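Long-range contacts in putative glucoamylase (Bacteroides uniformis, PDB 4GL3), which is a putative glucoamylase, probably a glycoside hydrolase that acts on glucose-containing carbohydrates: residues N282-C286 against E298-L303; A305-D309 against D363-E369. One frame throughout, in Å; residues are numbered along the deposited sequence.

Interactions 1 and 2 illustrate how one continuous piece of chain can be fixed first to a helix and then to a hairpin. They come in series: helix 271-288 supplies 282-286, the chain loops back through 298-303 to close interaction 1, and after one intervening residue 305-309 opens interaction 2, which closes at 363-369 with 53 residues between its segments. Their centres lie 14 Å apart, on the same side of the chain's centre, and they touch where C300 SG meets F365 CZ at 3.6 Å. T325 serves both, bonding the backbone of G302 and the hydroxyl of S306. Chain 298-309 thus ties helix 271-288 to hairpin 365-366/371-372, in what is probably an (alpha/alpha)6, six-hairpin fold.

Interaction 1: residues N282-C286 against E298-L303; sequences NRAYC and EKCWGL
A loop returning onto the helix it has just left can be held by side chains that bond to its backbone. Here N282-C286 is regular helix, and E298-L303 is an irregular strip, extended at C300, W301 and L303 but broken at G302; the closest CA atoms are those of C286 and W301, 5.5 Å apart. In hydrogen bonding, the N282 amide (chi1 t) grips L303 at both backbone ends: L303 N donates to N282 OD1 (2.9 Å) and N282 ND2 to L303 O (3.1 Å), as a neighbouring strand would. G302 N adds a bond to C286 SG (3.6 Å). G302 has phi/psi 123/105, where a CB would jam against the W301 carbonyl. Apolar packing sets C286 CB on W301 CB (3.6 Å), and Y285 CE2 on L303 CD1 (3.6 Å). W301, chi1 p, turns one indole face to the extended R283: a CH-pi contact puts R283 CG 3.9 Å from the five-membered ring centroid. Water then bridges R283 to E298: one molecule accepts from R283 NE (2.8 Å) and lies 2.6 Å from E298 O. Helix 337-349 flanks W301, whose NE1 bonds Y339 O, while Y285 OH reaches D320 in a neighbouring loop.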
loop_
_atom_site.group_PDB
_atom_site.type_symbol
_atom_site.label_atom_id
_atom_site.label_comp_id
_atom_site.label_asym_id
_atom_site.label_seq_id
_atom_site.Cartn_x
_atom_site.Cartn_y
_atom_site.Cartn_z
ATOM N N ASN A 282 -17.770 4.321 -2.105
ATOM C CA ASN A 282 -17.059 4.580 -3.374
ATOM C C ASN A 282 -17.809 3.912 -4.541
ATOM O O ASN A 282 -18.126 4.534 -5.577
ATOM C CB ASN A 282 -15.607 4.084 -3.202
ATOM C CG ASN A 282 -14.668 4.581 -4.271
ATOM O OD1 ASN A 282 -14.654 4.037 -5.385
ATOM N ND2 ASN A 282 -13.828 5.593 -3.932
ATOM N N ARG A 283 -18.191 2.655 -4.326
ATOM C CA ARG A 283 -19.023 1.951 -5.284
ATOM C C ARG A 283 -20.377 2.612 -5.497
ATOM O O ARG A 283 -20.820 2.748 -6.637
ATOM C CB ARG A 283 -19.211 0.487 -4.871
ATOM C CG ARG A 283 -20.141 -0.284 -5.778
ATOM C CD ARG A 283 -20.306 -1.724 -5.303
ATOM N NE ARG A 283 -21.255 -2.498 -6.102
ATOM C CZ ARG A 283 -22.561 -2.562 -5.852
ATOM N NH1 ARG A 283 -23.081 -1.887 -4.842
ATOM N NH2 ARG A 283 -23.352 -3.303 -6.599
ATOM N N ALA A 284 -21.064 2.991 -4.414
ATOM C CA ALA A 284 -22.387 3.624 -4.538
ATOM C C ALA A 284 -22.278 4.936 -5.316
ATOM O O ALA A 284 -23.161 5.249 -6.129
ATOM C CB ALA A 284 -23.073 3.856 -3.170
ATOM N N TYR A 285 -21.201 5.696 -5.082
ATOM C CA TYR A 285 -20.986 6.921 -5.842
ATOM C C TYR A 285 -20.950 6.590 -7.348
ATOM O O TYR A 285 -21.598 7.269 -8.167
ATOM C CB TYR A 285 -19.726 7.691 -5.421
ATOM C CG TYR A 285 -19.434 8.843 -6.356
ATOM C CD1 TYR A 285 -20.022 10.073 -6.171
ATOM C CD2 TYR A 285 -18.652 8.661 -7.471
ATOM C CE1 TYR A 285 -19.780 11.130 -7.034
ATOM C CE2 TYR A 285 -18.427 9.685 -8.360
ATOM C CZ TYR A 285 -18.983 10.923 -8.134
ATOM O OH TYR A 285 -18.769 11.933 -9.031
ATOM N N CYS A 286 -20.232 5.534 -7.698
ATOM C CA CYS A 286 -20.068 5.190 -9.100
ATOM C C CYS A 286 -21.365 4.757 -9.720
ATOM O O CYS A 286 -21.657 5.098 -10.891
ATOM C CB CYS A 286 -18.962 4.142 -9.253
ATOM S SG CYS A 286 -17.293 4.792 -8.852
ATOM N N GLU A 298 -22.299 -0.966 -11.652
ATOM C CA GLU A 298 -22.020 -2.126 -10.807
ATOM C C GLU A 298 -20.826 -2.921 -11.299
ATOM O O GLU A 298 -20.119 -3.516 -10.502
ATOM C CB GLU A 298 -23.245 -3.048 -10.765
ATOM C CG GLU A 298 -24.416 -2.370 -10.074
ATOM C CD GLU A 298 -25.663 -3.216 -10.053
ATOM O OE1 GLU A 298 -25.547 -4.433 -10.321
ATOM O OE2 GLU A 298 -26.745 -2.656 -9.760
ATOM N N LYS A 299 -20.625 -2.935 -12.610
ATOM C CA LYS A 299 -19.542 -3.697 -13.222
ATOM C C LYS A 299 -18.294 -2.860 -13.313
ATOM O O LYS A 299 -17.221 -3.379 -13.507
ATOM C CB LYS A 299 -19.968 -4.147 -14.620
ATOM C CG LYS A 299 -21.136 -5.112 -14.566
ATOM C CD LYS A 299 -21.146 -6.084 -15.730
ATOM C CE LYS A 299 -22.174 -7.189 -15.504
ATOM N NZ LYS A 299 -22.020 -7.772 -14.130
ATOM N N CYS A 300 -18.439 -1.554 -13.151
ATOM C CA CYS A 300 -17.388 -0.632 -13.474
ATOM C C CYS A 300 -17.378 0.505 -12.448
ATOM O O CYS A 300 -18.036 1.532 -12.625
ATOM C CB CYS A 300 -17.630 -0.132 -14.888
ATOM S SG CYS A 300 -16.264 0.798 -15.541
ATOM N N TRP A 301 -16.661 0.254 -11.352
ATOM C CA TRP A 301 -16.554 1.173 -10.219
ATOM C C TRP A 301 -15.157 1.132 -9.658
ATOM O O TRP A 301 -14.404 0.185 -9.918
ATOM C CB TRP A 301 -17.542 0.809 -9.107
ATOM C CG TRP A 301 -17.352 -0.547 -8.470
ATOM C CD1 TRP A 301 -17.829 -1.738 -8.932
ATOM C CD2 TRP A 301 -16.660 -0.851 -7.235
ATOM N NE1 TRP A 301 -17.474 -2.763 -8.074
ATOM C CE2 TRP A 301 -16.754 -2.248 -7.034
ATOM C CE3 TRP A 301 -15.957 -0.089 -6.303
ATOM C CZ2 TRP A 301 -16.199 -2.879 -5.934
ATOM C CZ3 TRP A 301 -15.394 -0.717 -5.227
ATOM C CH2 TRP A 301 -15.516 -2.099 -5.048
ATOM N N GLY A 302 -14.833 2.172 -8.885
ATOM C CA GLY A 302 -13.593 2.248 -8.130
ATOM C C GLY A 302 -12.819 3.490 -8.513
ATOM O O GLY A 302 -12.197 3.537 -9.581
ATOM N N LEU A 303 -12.844 4.488 -7.626
ATOM C CA LEU A 303 -12.097 5.743 -7.799
ATOM C C LEU A 303 -10.956 5.878 -6.771
ATOM O O LEU A 303 -11.165 5.795 -5.548
ATOM C CB LEU A 303 -13.055 6.936 -7.667
ATOM C CG LEU A 303 -14.241 7.007 -8.633
ATOM C CD1 LEU A 303 -15.162 8.164 -8.251
ATOM C CD2 LEU A 303 -13.765 7.107 -10.077
HETATM O O HOH W 1 -20.585 -4.400 -8.066
HETATM O O HOH W 2 -23.652 -5.679 -8.365
HETATM O O HOH W 3 -26.307 -2.896 -6.311
#

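Interaction 2: residues A305-D309 against D363-E369; sequences ASDGD and DAFNLTE
Two carboxylates lie unusually close here: D307 OD2 is 4.3 Å from D363 OD2. D307 OD2 is balanced by a salt bridge to R44 and a bond to S375, and D363 OD2 accepts from D307 N (2.9 Å), although D363 also has D380 nearby. Both segments are extended at S306-G308 and A364-N366 and run in the same direction, with CA of D307 6.3 Å from that of A364 and CA of D309 7.1 Å from that of N366. At the first of these pairs, A364 CB packs 3.3 Å from D307 O and 3.6 Å from S306 OG; that hydroxyl (chi1 p) donates to D307 O (2.8 Å) and also bonds T325. Further along, D309, chi1 p, accepts from N366 ND2 at OD1 (3.0 Å), and its OD2 comes 3.2 Å from E369 CG. N366 OD1 meanwhile takes E369 N (2.8 Å). So side-chain oxygens, rather than strand pairing, bind 305-309 to the hairpin 365-366/371-372, and N366 forms the Asx motif that shapes that hairpin's turn.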
loop_
_atom_site.group_PDB
_atom_site.type_symbol
_atom_site.label_atom_id
_atom_site.label_comp_id
_atom_site.label_asym_id
_atom_site.label_seq_id
_atom_site.Cartn_x
_atom_site.Cartn_y
_atom_site.Cartn_z
ATOM N N ALA A 305 -6.408 7.447 -6.658
ATOM C CA ALA A 305 -5.281 8.120 -7.316
ATOM C C ALA A 305 -4.658 7.236 -8.391
ATOM O O ALA A 305 -4.346 6.054 -8.142
ATOM C CB ALA A 305 -4.194 8.555 -6.294
ATOM N N SER A 306 -4.426 7.823 -9.557
ATOM C CA SER A 306 -3.794 7.100 -10.647
ATOM C C SER A 306 -3.481 8.024 -11.816
ATOM O O SER A 306 -3.873 9.195 -11.808
ATOM C CB SER A 306 -4.765 6.006 -11.121
ATOM O OG SER A 306 -5.880 6.552 -11.789
ATOM N N ASP A 307 -2.871 7.462 -12.868
ATOM C CA ASP A 307 -2.798 8.140 -14.151
ATOM C C ASP A 307 -4.217 8.416 -14.675
ATOM O O ASP A 307 -5.211 7.793 -14.243
ATOM C CB ASP A 307 -1.999 7.311 -15.172
ATOM C CG ASP A 307 -0.483 7.361 -14.951
ATOM O OD1 ASP A 307 0.016 8.106 -14.068
ATOM O OD2 ASP A 307 0.223 6.648 -15.700
ATOM N N GLY A 308 -4.293 9.368 -15.601
ATOM C CA GLY A 308 -5.536 9.816 -16.163
ATOM C C GLY A 308 -5.325 10.406 -17.537
ATOM O O GLY A 308 -4.218 10.785 -17.888
ATOM N N ASP A 309 -6.392 10.496 -18.307
ATOM C CA ASP A 309 -6.302 11.059 -19.643
ATOM C C ASP A 309 -5.799 12.513 -19.659
ATOM O O ASP A 309 -5.214 12.926 -20.636
ATOM C CB ASP A 309 -7.624 10.934 -20.392
ATOM C CG ASP A 309 -8.812 11.545 -19.626
ATOM O OD1 ASP A 309 -9.100 11.116 -18.486
ATOM O OD2 ASP A 309 -9.478 12.430 -20.190
ATOM N N ASP A 363 -3.135 0.836 -15.726
ATOM C CA ASP A 363 -3.361 1.617 -14.520
ATOM C C ASP A 363 -4.756 2.181 -14.333
ATOM O O ASP A 363 -5.218 2.291 -13.195
ATOM C CB ASP A 363 -2.398 2.777 -14.465
ATOM C CG ASP A 363 -2.291 3.357 -13.075
ATOM O OD1 ASP A 363 -2.074 2.571 -12.101
ATOM O OD2 ASP A 363 -2.367 4.597 -12.965
ATOM N N ALA A 364 -5.385 2.580 -15.433
ATOM C CA ALA A 364 -6.638 3.321 -15.397
ATOM C C ALA A 364 -7.205 3.437 -16.798
ATOM O O ALA A 364 -6.508 3.203 -17.811
ATOM C CB ALA A 364 -6.443 4.726 -14.783
ATOM N N PHE A 365 -8.465 3.821 -16.851
ATOM C CA PHE A 365 -9.156 4.054 -18.112
ATOM C C PHE A 365 -10.286 5.055 -17.939
ATOM O O PHE A 365 -10.788 5.293 -16.826
ATOM C CB PHE A 365 -9.705 2.744 -18.761
ATOM C CG PHE A 365 -10.761 2.047 -17.931
ATOM C CD1 PHE A 365 -10.403 1.181 -16.892
ATOM C CD2 PHE A 365 -12.116 2.269 -18.171
ATOM C CE1 PHE A 365 -11.378 0.547 -16.134
ATOM C CE2 PHE A 365 -13.074 1.666 -17.394
ATOM C CZ PHE A 365 -12.713 0.814 -16.366
ATOM N N ASN A 366 -10.664 5.647 -19.062
ATOM C CA ASN A 366 -11.757 6.619 -19.142
ATOM C C ASN A 366 -12.598 6.289 -20.360
ATOM O O ASN A 366 -12.231 6.639 -21.490
ATOM C CB ASN A 366 -11.201 8.038 -19.244
ATOM C CG ASN A 366 -12.290 9.109 -19.284
ATOM O OD1 ASN A 366 -13.387 8.905 -19.835
ATOM N ND2 ASN A 366 -11.990 10.266 -18.692
ATOM N N LEU A 367 -13.716 5.596 -20.163
ATOM C CA LEU A 367 -14.552 5.194 -21.300
ATOM C C LEU A 367 -15.202 6.395 -22.005
ATOM O O LEU A 367 -15.457 6.327 -23.209
ATOM C CB LEU A 367 -15.615 4.173 -20.867
ATOM C CG LEU A 367 -15.098 2.811 -20.408
ATOM C CD1 LEU A 367 -16.266 1.864 -20.163
ATOM C CD2 LEU A 367 -14.125 2.225 -21.422
ATOM N N THR A 368 -15.451 7.494 -21.278
ATOM C CA THR A 368 -16.035 8.699 -21.885
ATOM C C THR A 368 -15.073 9.284 -22.914
ATOM O O THR A 368 -15.520 9.694 -23.962
ATOM C CB THR A 368 -16.403 9.814 -20.856
ATOM O OG1 THR A 368 -17.155 9.254 -19.767
ATOM C CG2 THR A 368 -17.234 10.938 -21.526
ATOM N N GLU A 369 -13.772 9.350 -22.615
ATOM C CA GLU A 369 -12.788 9.902 -23.574
ATOM C C GLU A 369 -12.114 8.807 -24.411
ATOM O O GLU A 369 -11.172 9.080 -25.142
ATOM C CB GLU A 369 -11.695 10.703 -22.867
ATOM C CG GLU A 369 -12.174 11.735 -21.857
ATOM C CD GLU A 369 -13.035 12.823 -22.461
ATOM O OE1 GLU A 369 -12.862 13.131 -23.654
ATOM O OE2 GLU A 369 -13.882 13.382 -21.731
#